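Local coordinates for protein tannase (Fusobacterium nucleatum subsp. nucleatum ATCC 25586, PDB 6YQ4) that probably hydrolyses ester bonds of gallotannins as an alpha/beta-hydrolase-type tannase, an activity linked to detoxification of these plant polyphenols, and binds a magnesium ion, at residues G80-R94 against R236-L248. Sequence-based numbering, arbitrary orientation.
Sequences GGYMPGKADTVGLGR and RNTSAQEYNDRSL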
ATOM      1  N   GLY A  80       5.122  -7.108   0.616  1.00 31.40           N
ATOM      2  CA  GLY A  80       5.906  -6.156  -0.147  1.00 25.50           C
ATOM      3  C   GLY A  80       6.167  -6.733  -1.523  1.00 28.79           C
ATOM      4  O   GLY A  80       6.270  -7.950  -1.702  1.00 36.36           O
ATOM      5  N   GLY A  81       6.248  -5.849  -2.506  1.00 21.27           N
ATOM      6  CA  GLY A  81       6.513  -6.278  -3.858  1.00 19.81           C
ATOM      7  C   GLY A  81       5.411  -7.093  -4.498  1.00 24.82           C
ATOM      8  O   GLY A  81       5.581  -7.560  -5.631  1.00 26.89           O
ATOM      9  N   TYR A  82       4.279  -7.249  -3.826  1.00 23.87           N
ATOM     10  CA  TYR A  82       3.198  -8.134  -4.230  1.00 26.26           C
ATOM     11  C   TYR A  82       3.621  -9.585  -4.141  1.00 27.42           C
ATOM     12  O   TYR A  82       3.044 -10.451  -4.813  1.00 24.84           O
ATOM     13  CB  TYR A  82       2.669  -7.793  -5.635  1.00 23.19           C
ATOM     14  CG  TYR A  82       1.850  -6.529  -5.623  1.00 26.38           C
ATOM     15  CD1 TYR A  82       0.555  -6.513  -5.097  1.00 21.94           C
ATOM     16  CD2 TYR A  82       2.382  -5.335  -6.093  1.00 27.20           C
ATOM     17  CE1 TYR A  82      -0.186  -5.341  -5.051  1.00 18.30           C
ATOM     18  CE2 TYR A  82       1.645  -4.155  -6.047  1.00 21.45           C
ATOM     19  CZ  TYR A  82       0.357  -4.162  -5.547  1.00 23.01           C
ATOM     20  OH  TYR A  82      -0.371  -2.979  -5.534  1.00 30.37           O
ATOM     21  N   MET A  83       4.610  -9.846  -3.315  1.00 32.67           N
ATOM     22  CA  MET A  83       5.166 -11.145  -2.980  1.00 30.74           C
ATOM     23  C   MET A  83       4.411 -11.737  -1.801  1.00 33.00           C
ATOM     24  O   MET A  83       3.788 -11.007  -1.022  1.00 36.82           O
ATOM     25  CB  MET A  83       6.648 -10.993  -2.644  1.00 20.84           C
ATOM     26  CG  MET A  83       7.490 -10.639  -3.839  1.00 25.46           C
ATOM     27  SD  MET A  83       7.771 -12.101  -4.869  1.00 37.80           S
ATOM     28  CE  MET A  83       8.814 -13.073  -3.807  1.00 37.53           C
ATOM     29  N   PRO A  84       4.446 -13.058  -1.638  1.00 30.50           N
ATOM     30  CA  PRO A  84       3.780 -13.680  -0.481  1.00 30.70           C
ATOM     31  C   PRO A  84       4.256 -13.083   0.839  1.00 32.94           C
ATOM     32  O   PRO A  84       5.454 -12.892   1.066  1.00 37.23           O
ATOM     33  CB  PRO A  84       4.196 -15.155  -0.589  1.00 27.73           C
ATOM     34  CG  PRO A  84       4.594 -15.342  -2.005  1.00 24.10           C
ATOM     35  CD  PRO A  84       5.190 -14.041  -2.441  1.00 27.33           C
ATOM     36  N   GLY A  85       3.313 -12.836   1.734  1.00 30.42           N
ATOM     37  CA  GLY A  85       3.692 -12.280   3.018  1.00 28.03           C
ATOM     38  C   GLY A  85       3.179 -13.062   4.200  1.00 30.44           C
ATOM     39  O   GLY A  85       1.972 -13.288   4.328  1.00 39.24           O
ATOM     40  N   LYS A  86       4.076 -13.467   5.085  1.00 22.21           N
ATOM     41  CA  LYS A  86       3.650 -14.294   6.197  1.00 23.05           C
ATOM     42  C   LYS A  86       3.019 -13.426   7.270  1.00 28.52           C
ATOM     43  O   LYS A  86       3.234 -12.212   7.325  1.00 25.28           O
ATOM     44  CB  LYS A  86       4.836 -15.079   6.792  1.00 40.07           C
ATOM     45  CG  LYS A  86       5.371 -16.182   5.902  1.00 42.41           C
ATOM     46  CD  LYS A  86       5.075 -17.558   6.480  1.00 50.20           C
ATOM     47  CE  LYS A  86       5.486 -18.693   5.520  1.00 53.07           C
ATOM     48  NZ  LYS A  86       6.847 -19.265   5.799  1.00 59.57           N
ATOM     49  N   ALA A  87       2.210 -14.069   8.115  1.00 26.35           N
ATOM     50  CA  ALA A  87       1.627 -13.383   9.254  1.00 26.97           C
ATOM     51  C   ALA A  87       2.727 -12.780  10.112  1.00 27.13           C
ATOM     52  O   ALA A  87       3.732 -13.430  10.413  1.00 43.51           O
ATOM     53  CB  ALA A  87       0.787 -14.355  10.083  1.00 27.68           C
ATOM     54  N   ASP A  88       2.538 -11.524  10.497  1.00 29.84           N
ATOM     55  CA  ASP A  88       3.494 -10.835  11.343  1.00 23.53           C
ATOM     56  C   ASP A  88       3.449 -11.405  12.740  1.00 25.21           C
ATOM     57  O   ASP A  88       2.443 -11.974  13.166  1.00 29.57           O
ATOM     58  CB  ASP A  88       3.197  -9.334  11.407  1.00 30.99           C
ATOM     59  CG  ASP A  88       4.460  -8.505  11.443  1.00 40.73           C
ATOM     60  OD1 ASP A  88       5.518  -9.052  11.832  1.00 45.04           O
ATOM     61  OD2 ASP A  88       4.409  -7.323  11.060  1.00 41.34           O
ATOM     62  N   THR A  89       4.562 -11.249  13.461  1.00 26.15           N
ATOM     63  CA  THR A  89       4.630 -11.654  14.853  1.00 29.30           C
ATOM     64  C   THR A  89       4.870 -10.442  15.742  1.00 35.38           C
ATOM     65  O   THR A  89       5.230  -9.352  15.282  1.00 31.02           O
ATOM     66  CB  THR A  89       5.726 -12.698  15.101  1.00 35.33           C
ATOM     67  OG1 THR A  89       6.993 -12.197  14.655  1.00 43.14           O
ATOM     68  CG2 THR A  89       5.399 -13.977  14.353  1.00 34.86           C
ATOM     69  N   VAL A  90       4.640 -10.654  17.033  1.00 38.58           N
ATOM     70  CA  VAL A  90       4.900  -9.641  18.044  1.00 40.23           C
ATOM     71  C   VAL A  90       6.398  -9.616  18.309  1.00 41.35           C
ATOM     72  O   VAL A  90       6.991 -10.643  18.659  1.00 40.95           O
ATOM     73  CB  VAL A  90       4.118  -9.941  19.329  1.00 41.26           C
ATOM     74  CG1 VAL A  90       4.592  -9.042  20.476  1.00 38.53           C
ATOM     75  CG2 VAL A  90       2.614  -9.826  19.083  1.00 35.69           C
ATOM     76  N   GLY A  91       7.016  -8.451  18.125  1.00 35.68           N
ATOM     77  CA  GLY A  91       8.402  -8.269  18.502  1.00 30.72           C
ATOM     78  C   GLY A  91       8.911  -6.864  18.266  1.00 36.78           C
ATOM     79  O   GLY A  91       8.154  -5.895  18.348  1.00 44.21           O
ATOM     80  N   LEU A  92      10.200  -6.740  17.990  1.00 41.67           N
ATOM     81  CA  LEU A  92      10.826  -5.453  17.741  1.00 49.91           C
ATOM     82  C   LEU A  92      11.159  -5.315  16.263  1.00 45.68           C
ATOM     83  O   LEU A  92      11.357  -6.313  15.566  1.00 43.28           O
ATOM     84  CB  LEU A  92      12.105  -5.281  18.566  1.00 48.36           C
ATOM     85  CG  LEU A  92      12.109  -5.840  19.985  1.00 42.30           C
ATOM     86  CD1 LEU A  92      13.530  -5.842  20.564  1.00 37.08           C
ATOM     87  CD2 LEU A  92      11.162  -5.053  20.858  1.00 34.15           C
ATOM     88  N   GLY A  93      11.208  -4.064  15.788  1.00 41.62           N
ATOM     89  CA  GLY A  93      11.719  -3.775  14.461  1.00 39.29           C
ATOM     90  C   GLY A  93      13.243  -3.739  14.418  1.00 44.31           C
ATOM     91  O   GLY A  93      13.941  -3.904  15.421  1.00 42.53           O
ATOM     92  N   ARG A  94      13.767  -3.503  13.214  1.00 59.42           N
ATOM     93  CA  ARG A  94      15.216  -3.449  13.040  1.00 69.83           C
ATOM     94  C   ARG A  94      15.849  -2.346  13.886  1.00 70.41           C
ATOM     95  O   ARG A  94      16.995  -2.496  14.333  1.00 75.39           O
ATOM     96  CB  ARG A  94      15.564  -3.274  11.561  1.00 71.96           C
ATOM     97  CG  ARG A  94      15.969  -4.578  10.881  1.00 76.21           C
ATOM     98  CD  ARG A  94      16.332  -4.362   9.432  1.00 79.70           C
ATOM     99  NE  ARG A  94      17.306  -3.290   9.264  1.00 84.92           N
ATOM    100  CZ  ARG A  94      18.622  -3.456   9.367  1.00 90.29           C
ATOM    101  NH1 ARG A  94      19.443  -2.423   9.207  1.00 89.21           N
ATOM    102  NH2 ARG A  94      19.120  -4.660   9.619  1.00 92.65           N
ATOM    103  N   ARG A 236      13.018 -10.707  -9.783  1.00 30.20           N
ATOM    104  CA  ARG A 236      11.765 -11.443  -9.696  1.00 31.47           C
ATOM    105  C   ARG A 236      11.559 -12.003  -8.301  1.00 26.30           C
ATOM    106  O   ARG A 236      10.422 -12.076  -7.817  1.00 28.33           O
ATOM    107  CB  ARG A 236      11.744 -12.577 -10.733  1.00 27.19           C
ATOM    108  CG  ARG A 236      10.592 -13.563 -10.528  1.00 37.00           C
ATOM    109  CD  ARG A 236      10.576 -14.648 -11.585  1.00 35.25           C
ATOM    110  NE  ARG A 236       9.333 -15.429 -11.578  1.00 34.36           N
ATOM    111  CZ  ARG A 236       9.082 -16.434 -10.738  1.00 34.40           C
ATOM    112  NH1 ARG A 236       9.968 -16.766  -9.804  1.00 29.71           N
ATOM    113  NH2 ARG A 236       7.937 -17.106 -10.822  1.00 31.85           N
ATOM    114  N   ASN A 237      12.656 -12.337  -7.619  1.00 27.51           N
ATOM    115  CA  ASN A 237      12.636 -13.165  -6.427  1.00 34.40           C
ATOM    116  C   ASN A 237      12.974 -12.397  -5.157  1.00 38.19           C
ATOM    117  O   ASN A 237      13.231 -13.016  -4.115  1.00 35.20           O
ATOM    118  CB  ASN A 237      13.584 -14.330  -6.644  1.00 27.60           C
ATOM    119  CG  ASN A 237      13.255 -15.096  -7.918  1.00 31.72           C
ATOM    120  OD1 ASN A 237      12.211 -15.748  -8.001  1.00 33.34           O
ATOM    121  ND2 ASN A 237      14.118 -14.983  -8.933  1.00 29.90           N
ATOM    122  N   THR A 238      12.962 -11.068  -5.223  1.00 40.09           N
ATOM    123  CA  THR A 238      13.127 -10.225  -4.048  1.00 34.78           C
ATOM    124  C   THR A 238      11.997 -10.476  -3.049  1.00 31.23           C
ATOM    125  O   THR A 238      10.817 -10.458  -3.407  1.00 33.49           O
ATOM    126  CB  THR A 238      13.148  -8.762  -4.498  1.00 36.34           C
ATOM    127  OG1 THR A 238      14.196  -8.578  -5.464  1.00 34.39           O
ATOM    128  CG2 THR A 238      13.333  -7.795  -3.318  1.00 39.65           C
ATOM    129  N   SER A 239      12.355 -10.724  -1.798  1.00 31.49           N
ATOM    130  CA  SER A 239      11.341 -10.997  -0.785  1.00 34.70           C
ATOM    131  C   SER A 239      10.602  -9.715  -0.384  1.00 33.85           C
ATOM    132  O   SER A 239      11.043  -8.595  -0.661  1.00 35.13           O
ATOM    133  CB  SER A 239      11.974 -11.627   0.450  1.00 34.58           C
ATOM    134  OG  SER A 239      12.638 -10.627   1.197  1.00 37.75           O
ATOM    135  N   ALA A 240       9.457  -9.911   0.282  1.00 44.77           N
ATOM    136  CA  ALA A 240       8.636  -8.815   0.802  1.00 35.63           C
ATOM    137  C   ALA A 240       9.443  -7.822   1.641  1.00 44.57           C
ATOM    138  O   ALA A 240       9.421  -6.608   1.395  1.00 44.60           O
ATOM    139  CB  ALA A 240       7.485  -9.393   1.640  1.00 36.75           C
ATOM    140  N   GLN A 241      10.139  -8.332   2.661  1.00 43.39           N
ATOM    141  CA  GLN A 241      10.907  -7.500   3.583  1.00 43.25           C
ATOM    142  C   GLN A 241      11.906  -6.602   2.852  1.00 48.92           C
ATOM    143  O   GLN A 241      12.074  -5.431   3.215  1.00 53.32           O
ATOM    144  CB  GLN A 241      11.616  -8.392   4.596  1.00 50.60           C
ATOM    145  CG  GLN A 241      10.788  -9.608   5.098  1.00 69.47           C
ATOM    146  CD  GLN A 241      10.631 -10.749   4.072  1.00 77.14           C
ATOM    147  OE1 GLN A 241       9.523 -11.067   3.635  1.00 74.45           O
ATOM    148  NE2 GLN A 241      11.745 -11.363   3.696  1.00 87.83           N
ATOM    149  N   GLU A 242      12.574  -7.120   1.813  1.00 40.27           N
ATOM    150  CA  GLU A 242      13.550  -6.293   1.115  1.00 38.51           C
ATOM    151  C   GLU A 242      12.914  -5.221   0.257  1.00 45.87           C
ATOM    152  O   GLU A 242      13.614  -4.295  -0.155  1.00 71.05           O
ATOM    153  CB  GLU A 242      14.463  -7.130   0.223  1.00 50.61           C
ATOM    154  CG  GLU A 242      14.881  -8.460   0.800  1.00 55.74           C
ATOM    155  CD  GLU A 242      15.708  -9.264  -0.182  1.00 61.76           C
ATOM    156  OE1 GLU A 242      16.273  -8.657  -1.114  1.00 63.11           O
ATOM    157  OE2 GLU A 242      15.793 -10.501  -0.028  1.00 72.96           O
ATOM    158  N   TYR A 243      11.631  -5.333  -0.069  1.00 38.47           N
ATOM    159  CA  TYR A 243      10.996  -4.242  -0.794  1.00 39.66           C
ATOM    160  C   TYR A 243      10.643  -3.085   0.131  1.00 39.94           C
ATOM    161  O   TYR A 243      10.650  -1.922  -0.295  1.00 36.99           O
ATOM    162  CB  TYR A 243       9.719  -4.722  -1.450  1.00 40.79           C
ATOM    163  CG  TYR A 243       9.869  -5.390  -2.769  1.00 30.96           C
ATOM    164  CD1 TYR A 243       9.983  -4.641  -3.916  1.00 25.96           C
ATOM    165  CD2 TYR A 243       9.830  -6.771  -2.869  1.00 29.10           C
ATOM    166  CE1 TYR A 243      10.092  -5.236  -5.130  1.00 27.88           C
ATOM    167  CE2 TYR A 243       9.935  -7.377  -4.067  1.00 33.30           C
ATOM    168  CZ  TYR A 243      10.068  -6.611  -5.199  1.00 29.92           C
ATOM    169  OH  TYR A 243      10.170  -7.217  -6.409  1.00 41.20           O
ATOM    170  N   ASN A 244      10.317  -3.407   1.386  1.00 35.21           N
ATOM    171  CA  ASN A 244       9.696  -2.526   2.368  1.00 35.45           C
ATOM    172  C   ASN A 244      10.675  -1.954   3.386  1.00 42.16           C
ATOM    173  O   ASN A 244      10.443  -0.860   3.903  1.00 48.46           O
ATOM    174  CB  ASN A 244       8.598  -3.289   3.115  1.00 33.84           C
ATOM    175  CG  ASN A 244       7.361  -3.514   2.261  1.00 31.31           C
ATOM    176  OD1 ASN A 244       7.316  -3.141   1.085  1.00 31.44           O
ATOM    177  ND2 ASN A 244       6.359  -4.136   2.840  1.00 41.45           N
ATOM    178  N   ASP A 245      11.760  -2.658   3.691  1.00 41.35           N
ATOM    179  CA  ASP A 245      12.741  -2.204   4.675  1.00 46.89           C
ATOM    180  C   ASP A 245      13.996  -1.723   3.947  1.00 50.67           C
ATOM    181  O   ASP A 245      14.939  -2.492   3.735  1.00 45.85           O
ATOM    182  CB  ASP A 245      13.075  -3.315   5.646  1.00 48.61           C
ATOM    183  CG  ASP A 245      13.940  -2.839   6.791  1.00 57.07           C
ATOM    184  OD1 ASP A 245      13.939  -3.510   7.854  1.00 58.92           O
ATOM    185  OD2 ASP A 245      14.603  -1.788   6.625  1.00 52.03           O
ATOM    186  N   ARG A 246      14.006  -0.429   3.569  1.00 48.90           N
ATOM    187  CA  ARG A 246      15.136   0.197   2.874  1.00 49.43           C
ATOM    188  C   ARG A 246      16.382   0.397   3.782  1.00 60.63           C
ATOM    189  O   ARG A 246      17.337   1.055   3.342  1.00 64.55           O
ATOM    190  CB  ARG A 246      14.718   1.540   2.267  1.00 43.63           C
ATOM    191  CG  ARG A 246      13.768   1.410   1.101  1.00 33.67           C
ATOM    192  CD  ARG A 246      14.220   0.275   0.162  1.00 38.08           C
ATOM    193  NE  ARG A 246      13.156  -0.102  -0.763  1.00 35.48           N
ATOM    194  CZ  ARG A 246      12.844   0.559  -1.872  1.00 32.50           C
ATOM    195  NH1 ARG A 246      13.520   1.651  -2.233  1.00 36.40           N
ATOM    196  NH2 ARG A 246      11.849   0.123  -2.625  1.00 27.67           N
ATOM    197  N   SER A 247      16.440  -0.124   5.006  1.00 64.19           N
ATOM    198  CA  SER A 247      17.656  -0.058   5.802  1.00 72.54           C
ATOM    199  C   SER A 247      18.542  -1.291   5.630  1.00 79.51           C
ATOM    200  O   SER A 247      19.575  -1.396   6.306  1.00 78.19           O
ATOM    201  CB  SER A 247      17.313   0.131   7.286  1.00 78.32           C
ATOM    202  OG  SER A 247      16.985  -1.101   7.911  1.00 79.69           O
ATOM    203  N   LEU A 248      18.171  -2.219   4.747  1.00 83.39           N
ATOM    204  CA  LEU A 248      18.963  -3.420   4.516  1.00 88.10           C
ATOM    205  C   LEU A 248      19.958  -3.176   3.382  1.00 95.31           C
ATOM    206  O   LEU A 248      19.683  -2.417   2.448  1.00 84.33           O
ATOM    207  CB  LEU A 248      18.055  -4.617   4.204  1.00 77.94           C
ATOM    208  CG  LEU A 248      17.075  -5.045   5.313  1.00 73.61           C
ATOM    209  CD1 LEU A 248      15.949  -5.899   4.741  1.00 72.34           C
ATOM    210  CD2 LEU A 248      17.775  -5.771   6.467  1.00 65.81           C
TER
HETATM  211  O   HOH W   1       7.051 -13.108   4.455  1.00 38.87           O
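Gly81 CA sits over the face of the Tyr243 ring in a CH-pi contact, 3.5 Å from the ring centroid and 10° off the normal. Thr238 CG2 covers the opposite face nearer the rim, so the ring is sandwiched. With CG anti to the carbonyl carbon (chi1 -84°), Tyr243 presents its face to the type I' turn from Gly80 to Met83, which the bond from Met83 N to Gly80 O closes. Apolar packing continues at Met83, whose chain, bent at chi2 and chi3, crosses Tyr243 at about a right angle, with Met83 CG 4.1 Å from Tyr243 CE2. Separately, the methyl CE of Met83 abuts the carbonyl oxygen of Thr238 at 3.3 Å. The CB of Ala240 rests 3.4 Å from Gly80 N, and Ala240 CA directs a C-H at Gly80 O.

The direct hydrogen bonds across the contact lie at Arg94, where Arg94, Ser247 and Leu248 are poorly ordered. Arg94 NE donates to Ser247 OG (2.6 Å), Ser247 OG lying 20° out of the guanidinium plane, while Leu248 CD2 covers one face; the salt bridge from Arg94 NE to Asp245 OD1 is long, at 3.7 Å. The bond from Ser247 N to Asp245 OD2 (3.0 Å) makes an Asx turn, and Ser247 OG donates to the same oxygen, which sets the hydroxyl before Arg94.

Asn244 lies over Gly80, gives ND2 to Val79 O and touches Ser166, the likely nucleophile. The loop after strand 73-76 thus packs on helix 240-244 beside the probable nucleophile elbow of an alpha/beta-hydrolase fold.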